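Local atomic coordinates of 23S rRNA (guanine(2535)-N(1))-methyltransferase (PDB entry 1O9G), a protein that transfers a methyl group from S-adenosyl-L-methionine to N1 of a specific guanine in 23S ribosomal RNA and so confers resistance to the antibiotic avilamycin. Residues Ser2-His6 / Phe40-Leu44; Arg74-Val80 / Glu141-Cys147; Val154-Leu160 / Gly195-Leu200; Gln187-Val193 / Asp214-Pro220. The protein carries 3 engineered substitutions. All blocks are in the same frame, centred on the assembly; numbering follows the deposited sequence.

Interaction 1 (Ser2-His6 / Phe40-Leu44)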
# COMPACT_ATOMS: atom_id res chain seq x y z
N SER A 2 -10.45 0.93 -18.55
CA SER A 2 -10.59 2.15 -17.70
C SER A 2 -9.56 3.22 -18.07
O SER A 2 -8.50 2.91 -18.63
CB SER A 2 -10.43 1.81 -16.21
OG SER A 2 -11.38 0.86 -15.78
N ALA A 3 -9.89 4.46 -17.71
CA ALA A 3 -9.00 5.61 -17.90
C ALA A 3 -8.58 6.15 -16.54
O ALA A 3 -9.32 6.05 -15.56
CB ALA A 3 -9.71 6.69 -18.70
N TYR A 4 -7.37 6.72 -16.49
CA TYR A 4 -6.92 7.45 -15.31
C TYR A 4 -7.77 8.70 -15.11
O TYR A 4 -7.81 9.58 -15.96
CB TYR A 4 -5.45 7.84 -15.44
CG TYR A 4 -4.51 6.66 -15.41
CD1 TYR A 4 -4.15 6.06 -14.20
CD2 TYR A 4 -3.96 6.15 -16.58
CE1 TYR A 4 -3.29 4.99 -14.17
CE2 TYR A 4 -3.09 5.07 -16.55
CZ TYR A 4 -2.76 4.50 -15.34
OH TYR A 4 -1.89 3.43 -15.28
N ARG A 5 -8.47 8.75 -13.98
CA ARG A 5 -9.32 9.86 -13.58
C ARG A 5 -8.55 10.92 -12.78
O ARG A 5 -8.87 12.10 -12.83
CB ARG A 5 -10.48 9.32 -12.75
CG ARG A 5 -11.67 10.23 -12.65
CD ARG A 5 -12.79 9.67 -11.80
NE ARG A 5 -13.34 8.45 -12.39
CZ ARG A 5 -13.63 7.34 -11.72
NH1 ARG A 5 -13.46 7.26 -10.40
NH2 ARG A 5 -14.12 6.29 -12.36
N HIS A 6 -7.53 10.48 -12.05
CA HIS A 6 -6.81 11.32 -11.09
C HIS A 6 -5.38 11.51 -11.49
O HIS A 6 -4.87 12.62 -11.48
CB HIS A 6 -6.88 10.68 -9.70
CG HIS A 6 -8.25 10.66 -9.13
ND1 HIS A 6 -9.09 9.58 -9.28
CD2 HIS A 6 -8.95 11.60 -8.44
CE1 HIS A 6 -10.25 9.86 -8.71
NE2 HIS A 6 -10.19 11.07 -8.19
N PHE A 40 -5.63 4.87 -4.90
CA PHE A 40 -5.74 5.55 -3.62
C PHE A 40 -6.66 6.78 -3.73
O PHE A 40 -7.52 7.00 -2.87
CB PHE A 40 -4.36 5.94 -3.08
CG PHE A 40 -4.40 6.65 -1.77
CD1 PHE A 40 -4.77 5.99 -0.63
CD2 PHE A 40 -4.08 8.00 -1.68
CE1 PHE A 40 -4.82 6.62 0.57
CE2 PHE A 40 -4.12 8.65 -0.48
CZ PHE A 40 -4.49 7.97 0.65
N GLN A 41 -6.49 7.56 -4.79
CA GLN A 41 -7.33 8.74 -4.99
C GLN A 41 -8.79 8.38 -5.26
O GLN A 41 -9.68 9.07 -4.79
CB GLN A 41 -6.74 9.64 -6.08
CG GLN A 41 -5.42 10.27 -5.65
CD GLN A 41 -4.91 11.25 -6.66
OE1 GLN A 41 -5.56 12.28 -6.89
NE2 GLN A 41 -3.79 10.94 -7.29
N ARG A 42 -9.04 7.26 -5.95
CA ARG A 42 -10.39 6.78 -6.12
C ARG A 42 -11.02 6.39 -4.77
O ARG A 42 -12.20 6.63 -4.54
CB ARG A 42 -10.47 5.58 -7.09
CG ARG A 42 -10.28 5.99 -8.54
CD ARG A 42 -10.23 4.82 -9.49
NE ARG A 42 -10.04 5.20 -10.89
CZ ARG A 42 -10.75 4.75 -11.91
NH1 ARG A 42 -11.77 3.92 -11.73
NH2 ARG A 42 -10.43 5.13 -13.13
N ALA A 43 -10.24 5.78 -3.90
CA ALA A 43 -10.74 5.43 -2.59
C ALA A 43 -11.07 6.68 -1.78
O ALA A 43 -12.11 6.76 -1.13
CB ALA A 43 -9.75 4.56 -1.87
N LEU A 44 -10.16 7.65 -1.78
CA LEU A 44 -10.41 8.89 -1.05
C LEU A 44 -11.70 9.54 -1.53
O LEU A 44 -12.42 10.14 -0.73
CB LEU A 44 -9.26 9.88 -1.24
CG LEU A 44 -7.91 9.59 -0.60
CD1 LEU A 44 -6.95 10.75 -0.90
CD2 LEU A 44 -8.06 9.38 0.88
O HOH W 1 -3.31 13.13 -8.77
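A3, R5 and H6 of the amino-terminal tail pack on Q41 and R42 of helix 33-45 in a surface contact made of flat groups and charges. It illustrates how an irregular segment can be fastened to a helix by shared carboxylates. The R42 side chain runs straight out from CG to NE (chi2 175°) and so carries its guanidinium beyond the helix to the tail. There R5 crosses it at about a right angle, with R5 CZ 3.8 Å above the centre of the R42 plane; the two guanidinium planes are 32° apart. R5 NH2 and R42 NH1, both donors, come to 3.4 Å, a closeness probably offset by E228, whose OE2 forms salt bridges with both R5 NH1 and R42 NH1. At the edge of the R42 group, near its plane, A3 O lies 2.8 Å from R42 NH2.

E38, one turn earlier in the helix, forms a salt bridge with R42 NE and accepts the backbone N-H groups of R5 and H6. Just before R42, Q41 sets CB over one face of the H6 ring in a CH-pi contact, 3.9 Å from the ring centroid. A water links the two residues, accepting from Q41 NE2 at 2.7 Å and donating to H6 O at 3.2 Å, while Q41 NE2 is also bonded to T37.

Beyond the contact, S2 and R42 touch L230 of strand 228-232, and F40 packs against L55 of strand 53-57 and L173 of strand 171-175.

Interaction 2 (Arg74-Val80 / Glu141-Cys147)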
# COMPACT_ATOMS: atom_id res chain seq x y z
N ARG A 74 1.50 11.94 1.61
CA ARG A 74 1.75 12.35 2.98
C ARG A 74 0.76 13.40 3.47
O ARG A 74 0.28 13.29 4.59
CB ARG A 74 3.16 12.87 3.12
CG ARG A 74 3.54 13.46 4.46
CD ARG A 74 3.53 12.39 5.52
NE ARG A 74 3.66 12.88 6.89
CZ ARG A 74 2.64 13.23 7.68
NH1 ARG A 74 1.39 13.24 7.24
NH2 ARG A 74 2.90 13.48 8.92
N ARG A 75 0.46 14.39 2.65
CA ARG A 75 -0.43 15.46 3.08
C ARG A 75 -1.85 14.97 3.43
O ARG A 75 -2.58 15.64 4.17
CB ARG A 75 -0.51 16.56 2.02
CG ARG A 75 -1.18 16.09 0.73
CD ARG A 75 -1.70 17.18 -0.14
NE ARG A 75 -0.75 18.28 -0.24
CZ ARG A 75 0.40 18.23 -0.91
NH1 ARG A 75 0.77 17.13 -1.58
NH2 ARG A 75 1.19 19.30 -0.92
N SER A 76 -2.26 13.86 2.82
CA SER A 76 -3.60 13.31 3.03
C SER A 76 -3.66 12.26 4.14
O SER A 76 -4.74 11.71 4.39
CB SER A 76 -4.11 12.67 1.74
OG SER A 76 -4.14 13.60 0.68
N LEU A 77 -2.55 11.98 4.80
CA LEU A 77 -2.45 10.84 5.70
C LEU A 77 -2.16 11.23 7.14
O LEU A 77 -1.32 12.11 7.38
CB LEU A 77 -1.38 9.88 5.21
CG LEU A 77 -1.65 9.13 3.92
CD1 LEU A 77 -0.36 8.49 3.40
CD2 LEU A 77 -2.72 8.12 4.11
N ARG A 78 -2.86 10.59 8.06
CA ARG A 78 -2.64 10.68 9.50
C ARG A 78 -1.55 9.67 9.91
O ARG A 78 -0.72 9.96 10.76
CB ARG A 78 -3.95 10.33 10.25
CG ARG A 78 -3.81 10.26 11.77
CD ARG A 78 -5.09 9.97 12.51
NE ARG A 78 -6.00 11.11 12.46
CZ ARG A 78 -5.87 12.23 13.19
NH1 ARG A 78 -4.85 12.38 14.05
NH2 ARG A 78 -6.77 13.20 13.07
N GLN A 79 -1.63 8.46 9.38
CA GLN A 79 -0.78 7.34 9.80
C GLN A 79 -1.00 6.20 8.83
O GLN A 79 -2.05 6.13 8.18
CB GLN A 79 -1.11 6.85 11.20
CG GLN A 79 -2.43 6.22 11.29
CD GLN A 79 -2.81 5.75 12.67
OE1 GLN A 79 -2.20 4.80 13.19
NE2 GLN A 79 -3.83 6.39 13.26
N VAL A 80 -0.03 5.31 8.76
CA VAL A 80 -0.17 4.08 8.01
C VAL A 80 0.11 2.89 8.92
O VAL A 80 0.86 2.96 9.89
CB VAL A 80 0.75 4.05 6.75
CG1 VAL A 80 0.41 5.18 5.82
CG2 VAL A 80 2.20 4.14 7.10
N GLU A 141 5.58 18.43 3.83
CA GLU A 141 4.21 17.93 3.66
C GLU A 141 3.61 17.32 4.93
O GLU A 141 2.51 16.77 4.89
CB GLU A 141 4.16 16.96 2.46
CG GLU A 141 4.42 17.67 1.14
CD GLU A 141 4.69 16.77 -0.06
OE1 GLU A 141 4.48 15.55 0.02
OE2 GLU A 141 5.15 17.34 -1.08
N GLY A 142 4.31 17.46 6.06
CA GLY A 142 3.81 17.02 7.35
C GLY A 142 4.86 16.48 8.30
O GLY A 142 4.54 16.27 9.48
N GLY A 143 6.09 16.23 7.83
CA GLY A 143 7.11 15.58 8.63
C GLY A 143 6.89 14.07 8.69
O GLY A 143 6.15 13.50 7.88
N ALA A 144 7.51 13.43 9.67
CA ALA A 144 7.45 11.98 9.78
C ALA A 144 5.99 11.52 9.78
O ALA A 144 5.14 12.12 10.43
CB ALA A 144 8.13 11.49 11.02
N LEU A 145 5.73 10.44 9.07
CA LEU A 145 4.43 9.84 8.99
C LEU A 145 4.36 8.68 9.98
O LEU A 145 5.06 7.67 9.80
CB LEU A 145 4.16 9.34 7.58
CG LEU A 145 2.81 8.67 7.38
CD1 LEU A 145 1.64 9.55 7.73
CD2 LEU A 145 2.69 8.19 5.92
N PRO A 146 3.53 8.78 11.03
CA PRO A 146 3.40 7.69 11.99
C PRO A 146 3.04 6.38 11.27
O PRO A 146 2.23 6.37 10.36
CB PRO A 146 2.29 8.15 12.91
CG PRO A 146 2.37 9.63 12.88
CD PRO A 146 2.71 9.94 11.44
N CYS A 147 3.74 5.32 11.65
CA CYS A 147 3.58 4.02 11.02
C CYS A 147 3.79 2.92 12.04
O CYS A 147 4.50 3.08 13.02
CB CYS A 147 4.52 3.86 9.82
SG CYS A 147 6.27 3.89 10.23
O HOH W 2 1.81 14.69 -0.19
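L145 pushes its isobutyl group between L77 and V80, its CD1 3.9 Å from L77 CB and its CD2 3.8 Å from V80 CG1. This apolar centre lies where two parallel strands of the Rossmann-like sheet, 77-84 and 147-151, begin to run side by side. V80 pairs with C147 in a parallel bridge, their side chains on the same face and V80 CG2 3.6 Å from C147 CB; V80 N donates to P146 O at 3.0 Å.

Outward from L145 comes R74, whose chain bends at chi2 (66°) and brings the guanidinium in beside the loop. L145 CD1 and G142 CA lie over its two faces, while NE and NH2 donate to carbonyls of the loop. R74 NE donates to G143 O at 2.8 Å, almost straight (167°) and in the guanidinium plane. R74 NH2 reaches A144 O at 3.0 Å from above the carbonyl plane, and adds a weak bond to G143 O.

At the polar edge, the charges of R75 and E141 are near each other without forming a salt bridge. A water joins these residues instead, accepting from R75 N and donating to E141 OE1 at 2.8 Å.

Interaction 3 (Val154-Leu160 / Gly195-Leu200). Unlike the reference sequence in segment 195-200: G195 (reference Ala).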
# COMPACT_ATOMS: atom_id res chain seq x y z
N VAL A 154 -4.49 -11.82 8.02
CA VAL A 154 -5.64 -11.00 7.67
C VAL A 154 -6.93 -11.82 7.64
O VAL A 154 -8.01 -11.28 7.81
CB VAL A 154 -5.42 -10.27 6.32
CG1 VAL A 154 -5.38 -11.26 5.13
CG2 VAL A 154 -6.48 -9.22 6.10
N PHE A 155 -6.81 -13.13 7.41
CA PHE A 155 -7.98 -14.01 7.41
C PHE A 155 -8.50 -14.39 8.80
O PHE A 155 -9.55 -15.04 8.91
CB PHE A 155 -7.67 -15.27 6.62
CG PHE A 155 -7.52 -15.03 5.15
CD1 PHE A 155 -8.61 -15.13 4.31
CD2 PHE A 155 -6.29 -14.68 4.62
CE1 PHE A 155 -8.48 -14.90 2.94
CE2 PHE A 155 -6.15 -14.44 3.26
CZ PHE A 155 -7.25 -14.55 2.42
N ASP A 156 -7.78 -13.99 9.84
CA ASP A 156 -8.18 -14.27 11.21
C ASP A 156 -8.67 -12.98 11.84
O ASP A 156 -7.85 -12.14 12.23
CB ASP A 156 -6.98 -14.79 12.02
CG ASP A 156 -7.33 -15.09 13.48
OD1 ASP A 156 -8.52 -14.95 13.87
OD2 ASP A 156 -6.48 -15.50 14.30
N PRO A 157 -9.99 -12.79 11.94
CA PRO A 157 -10.55 -11.54 12.46
C PRO A 157 -10.12 -11.19 13.89
O PRO A 157 -10.10 -10.01 14.25
CB PRO A 157 -12.06 -11.76 12.39
CG PRO A 157 -12.26 -13.21 12.25
CD PRO A 157 -11.05 -13.75 11.58
N ARG A 158 -9.77 -12.19 14.68
CA ARG A 158 -9.36 -11.98 16.07
C ARG A 158 -7.94 -11.47 16.19
O ARG A 158 -7.56 -10.98 17.25
CB ARG A 158 -9.52 -13.28 16.86
CG ARG A 158 -10.97 -13.71 17.05
CD ARG A 158 -11.83 -12.71 17.82
NE ARG A 158 -13.19 -13.22 18.04
CZ ARG A 158 -13.99 -12.85 19.04
NH1 ARG A 158 -13.61 -11.94 19.94
NH2 ARG A 158 -15.20 -13.40 19.15
N ALA A 159 -7.17 -11.56 15.10
CA ALA A 159 -5.80 -11.06 15.05
C ALA A 159 -5.74 -9.57 14.77
O ALA A 159 -4.72 -8.93 14.97
CB ALA A 159 -5.01 -11.82 13.97
N LEU A 160 -6.85 -9.00 14.31
CA LEU A 160 -6.79 -7.65 13.77
C LEU A 160 -6.73 -6.52 14.80
O LEU A 160 -6.07 -5.52 14.56
CB LEU A 160 -7.92 -7.43 12.77
CG LEU A 160 -8.03 -8.50 11.66
CD1 LEU A 160 -9.20 -8.27 10.72
CD2 LEU A 160 -6.71 -8.66 10.89
N GLY A 195 -13.71 -14.12 2.11
CA GLY A 195 -13.29 -14.25 3.49
C GLY A 195 -12.39 -13.12 3.94
O GLY A 195 -12.47 -12.65 5.07
N LEU A 196 -11.51 -12.67 3.05
CA LEU A 196 -10.64 -11.55 3.34
C LEU A 196 -11.49 -10.32 3.62
O LEU A 196 -11.28 -9.63 4.62
CB LEU A 196 -9.68 -11.30 2.19
CG LEU A 196 -8.84 -10.02 2.21
CD1 LEU A 196 -8.16 -9.89 3.51
CD2 LEU A 196 -7.84 -10.06 1.07
N LEU A 197 -12.44 -10.03 2.75
CA LEU A 197 -13.29 -8.86 2.96
C LEU A 197 -14.10 -8.92 4.24
O LEU A 197 -14.19 -7.93 4.96
CB LEU A 197 -14.21 -8.62 1.78
CG LEU A 197 -13.57 -8.31 0.44
CD1 LEU A 197 -14.68 -8.25 -0.59
CD2 LEU A 197 -12.76 -7.05 0.44
N ARG A 198 -14.66 -10.08 4.57
CA ARG A 198 -15.44 -10.21 5.79
C ARG A 198 -14.57 -10.04 7.02
O ARG A 198 -14.99 -9.41 7.98
CB ARG A 198 -16.15 -11.56 5.86
CG ARG A 198 -17.33 -11.69 4.90
CD ARG A 198 -18.21 -12.86 5.21
NE ARG A 198 -17.38 -14.01 5.56
CZ ARG A 198 -16.95 -14.94 4.72
NH1 ARG A 198 -17.31 -14.95 3.43
NH2 ARG A 198 -16.16 -15.91 5.18
N SER A 199 -13.37 -10.59 7.00
CA SER A 199 -12.47 -10.44 8.12
C SER A 199 -12.14 -8.96 8.36
O SER A 199 -12.26 -8.46 9.47
CB SER A 199 -11.19 -11.24 7.88
OG SER A 199 -10.37 -11.23 9.02
N LEU A 200 -11.75 -8.28 7.31
CA LEU A 200 -11.41 -6.87 7.40
C LEU A 200 -12.60 -6.05 7.89
O LEU A 200 -12.43 -5.19 8.74
CB LEU A 200 -10.93 -6.34 6.05
CG LEU A 200 -9.55 -6.84 5.60
CD1 LEU A 200 -9.25 -6.41 4.17
CD2 LEU A 200 -8.49 -6.36 6.56
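S199 turns its hydroxyl away from its own backbone N (chi1 -173°) and toward V154, while V154 places CG2 likewise opposite its backbone N, facing L200. The helix concerned, 190-203, is the connection of a beta-alpha-beta crossover between the neighbouring parallel strands 171-175 and 209-214 of the Rossmann-like fold, and the loop 154-160 lies along it.

S199 OG donates to V154 O at 2.7 Å, from a position tilted 22° off the carbonyl plane. The bond joins a helix side chain directly to a carbonyl of the irregular loop. Apolar groups flank this bond. V154 CG2 meets L200 CD2 at 3.5 Å on one part of the helix surface, and F155 brings CE1 to within 3.9 Å of L196 CB. From further along the loop, L160 CD1 packs against S199, 3.3 Å from S199 O. V154 also touches P58 and C59, just past strand 53-57, and L160 and L200 both reach W56.

The loop is shaped in part by D156, whose carboxylate forms an Asx turn: R158 N donates to D156 OD1 at 3.1 Å, meeting it from above the carboxylate plane.

Interaction 4 (Gln187-Val193 / Asp214-Pro220). Engineered in segment 187-193: G190 (natural residue Arg). Unlike the reference sequence in segment 187-193: Q187 (reference Arg), V188 (reference Cys), Q191 (reference Ser), P192 (reference Arg), V193 (reference Trp).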
# COMPACT_ATOMS: atom_id res chain seq x y z
N GLN A 187 -5.19 -15.86 -10.28
CA GLN A 187 -5.80 -14.85 -9.39
C GLN A 187 -6.42 -15.50 -8.16
O GLN A 187 -6.70 -16.71 -8.15
CB GLN A 187 -6.87 -14.05 -10.16
CG GLN A 187 -8.26 -14.72 -10.21
CD GLN A 187 -9.28 -13.93 -11.03
OE1 GLN A 187 -10.00 -13.08 -10.48
NE2 GLN A 187 -9.35 -14.21 -12.32
N VAL A 188 -6.64 -14.70 -7.12
CA VAL A 188 -7.33 -15.18 -5.93
C VAL A 188 -8.80 -15.48 -6.28
O VAL A 188 -9.49 -14.62 -6.83
CB VAL A 188 -7.26 -14.17 -4.77
CG1 VAL A 188 -7.87 -14.77 -3.51
CG2 VAL A 188 -5.81 -13.78 -4.50
N PRO A 189 -9.26 -16.69 -5.98
CA PRO A 189 -10.66 -17.05 -6.25
C PRO A 189 -11.66 -16.42 -5.27
O PRO A 189 -11.29 -15.76 -4.30
CB PRO A 189 -10.66 -18.59 -6.14
CG PRO A 189 -9.46 -18.95 -5.34
CD PRO A 189 -8.49 -17.81 -5.41
N GLY A 190 -12.93 -16.65 -5.53
CA GLY A 190 -14.00 -15.95 -4.86
C GLY A 190 -14.07 -16.17 -3.37
O GLY A 190 -14.26 -15.21 -2.64
N GLN A 191 -13.95 -17.41 -2.91
CA GLN A 191 -14.13 -17.72 -1.49
C GLN A 191 -13.05 -17.05 -0.61
O GLN A 191 -13.38 -16.42 0.38
CB GLN A 191 -14.21 -19.24 -1.24
CG GLN A 191 -15.52 -19.88 -1.72
CD GLN A 191 -15.52 -21.40 -1.62
OE1 GLN A 191 -15.99 -21.96 -0.63
NE2 GLN A 191 -15.01 -22.07 -2.66
N PRO A 192 -11.77 -17.18 -0.97
CA PRO A 192 -10.72 -16.43 -0.27
C PRO A 192 -10.93 -14.92 -0.27
O PRO A 192 -10.77 -14.32 0.77
CB PRO A 192 -9.45 -16.81 -1.04
CG PRO A 192 -9.74 -18.13 -1.60
CD PRO A 192 -11.20 -18.08 -1.99
N VAL A 193 -11.28 -14.32 -1.40
CA VAL A 193 -11.54 -12.87 -1.45
C VAL A 193 -12.68 -12.54 -0.54
O VAL A 193 -12.60 -11.60 0.23
CB VAL A 193 -11.87 -12.36 -2.86
CG1 VAL A 193 -12.32 -10.87 -2.81
CG2 VAL A 193 -10.68 -12.48 -3.75
N ASP A 214 -5.38 -7.14 -8.14
CA ASP A 214 -4.92 -8.49 -8.53
C ASP A 214 -4.55 -8.46 -10.00
O ASP A 214 -4.94 -7.54 -10.72
CB ASP A 214 -6.07 -9.48 -8.32
CG ASP A 214 -5.63 -10.91 -8.03
OD1 ASP A 214 -4.48 -11.32 -8.35
OD2 ASP A 214 -6.41 -11.73 -7.50
N ARG A 215 -3.82 -9.47 -10.44
CA ARG A 215 -3.62 -9.73 -11.85
C ARG A 215 -4.83 -10.51 -12.34
O ARG A 215 -4.86 -11.74 -12.33
CB ARG A 215 -2.35 -10.55 -12.06
CG ARG A 215 -1.93 -10.69 -13.51
CD ARG A 215 -1.06 -9.55 -14.00
NE ARG A 215 0.18 -9.40 -13.24
CZ ARG A 215 0.86 -8.26 -13.09
NH1 ARG A 215 0.43 -7.13 -13.65
NH2 ARG A 215 1.99 -8.25 -12.39
N SER A 216 -5.86 -9.77 -12.72
CA SER A 216 -7.06 -10.38 -13.28
C SER A 216 -7.88 -9.38 -14.07
O SER A 216 -7.56 -8.20 -14.12
CB SER A 216 -7.90 -11.01 -12.19
OG SER A 216 -8.63 -10.01 -11.54
N ARG A 217 -8.93 -9.88 -14.71
CA ARG A 217 -9.80 -9.02 -15.50
C ARG A 217 -10.88 -8.42 -14.61
O ARG A 217 -11.36 -7.32 -14.87
CB ARG A 217 -10.43 -9.81 -16.66
CG ARG A 217 -9.45 -10.65 -17.51
CD ARG A 217 -8.03 -10.07 -17.69
NE ARG A 217 -7.97 -9.03 -18.72
CZ ARG A 217 -7.29 -7.88 -18.63
NH1 ARG A 217 -6.60 -7.57 -17.54
NH2 ARG A 217 -7.31 -7.03 -19.65
N LYS A 218 -11.25 -9.14 -13.55
CA LYS A 218 -12.36 -8.78 -12.68
C LYS A 218 -12.27 -9.58 -11.37
O LYS A 218 -12.30 -10.80 -11.39
CB LYS A 218 -13.70 -9.06 -13.39
CG LYS A 218 -14.90 -8.46 -12.68
CD LYS A 218 -16.14 -8.39 -13.57
CE LYS A 218 -16.04 -7.30 -14.66
NZ LYS A 218 -15.58 -5.97 -14.13
N ILE A 219 -12.19 -8.88 -10.24
CA ILE A 219 -12.09 -9.53 -8.94
C ILE A 219 -13.48 -9.85 -8.42
O ILE A 219 -14.30 -8.96 -8.31
CB ILE A 219 -11.33 -8.62 -7.96
CG1 ILE A 219 -9.87 -8.51 -8.40
CG2 ILE A 219 -11.43 -9.16 -6.52
CD1 ILE A 219 -9.12 -7.34 -7.79
N PRO A 220 -13.75 -11.12 -8.12
CA PRO A 220 -15.08 -11.52 -7.65
C PRO A 220 -15.37 -11.03 -6.22
O PRO A 220 -14.61 -11.38 -5.32
CB PRO A 220 -15.03 -13.06 -7.73
CG PRO A 220 -13.56 -13.41 -7.59
CD PRO A 220 -12.82 -12.27 -8.21
O HOH W 3 -9.19 -12.15 -7.81
O HOH W 4 -15.66 -13.04 -3.26
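D214 receives the backbone of V188 through its carboxylate: V188 N donates to D214 OD2 at 3.0 Å, along the syn lone pair and with an N-H...O angle of 159°. Q187 CB packs beside the same oxygen, 3.6 Å from D214 OD2, and the rest of its side chain runs on past S216 CB. At the other end of the contact the ring of P220 lies against the start of helix 190-203, with P220 CG 3.8 Å from CA of G190, an engineered glycine. V193, one turn along, sets CG1 3.4 Å from P220 O and 4.2 Å from I219 CG2, the side chains of V193 and I219 crossing at about a right angle. A water bridges the two backbones at this end, donating to G190 O at 2.7 Å and to P220 O at 2.8 Å.

What positions these groups lies one shell out. P189 occupies the N-cap, and its carbonyl accepts from V193 N in the first turn of the helix. D214 is held by backbone bonding to S236, and S216 OG is hydrogen-bonded to S236 OG; the chain bends between them in an inverse gamma turn centred on R215. Further on, R229 donates to I219 O.

The loop leaving strand 209-214 is thereby joined to the helix preceding that strand, at the carboxyl edge of the parallel strands, the edge that binds cofactor and substrate in class I methyltransferases of this Rossmann-like fold.

In the fold
The four contacts lie around one seven-stranded sheet of order 3-2-1-4-5-7-6 and fall into two touching pairs. Interactions 1 and 2 meet where F40 CZ packs 3.9 Å from L77 CD2. Interactions 3 and 4 share helix 190-203, and their centres are about 17 Å apart. Between the pairs, interactions 2 and 4 are farthest separated, with centres about 31 Å apart on opposite sides of the chain's centre. Interaction 2 sits where parallel strands begin, whereas interactions 3 and 4 involve loops that follow the carboxyl ends of strands, the side where class I relatives bind S-adenosyl-L-methionine, and where this enzyme probably does too. The contacts thus lie at both ends of the parallel strands.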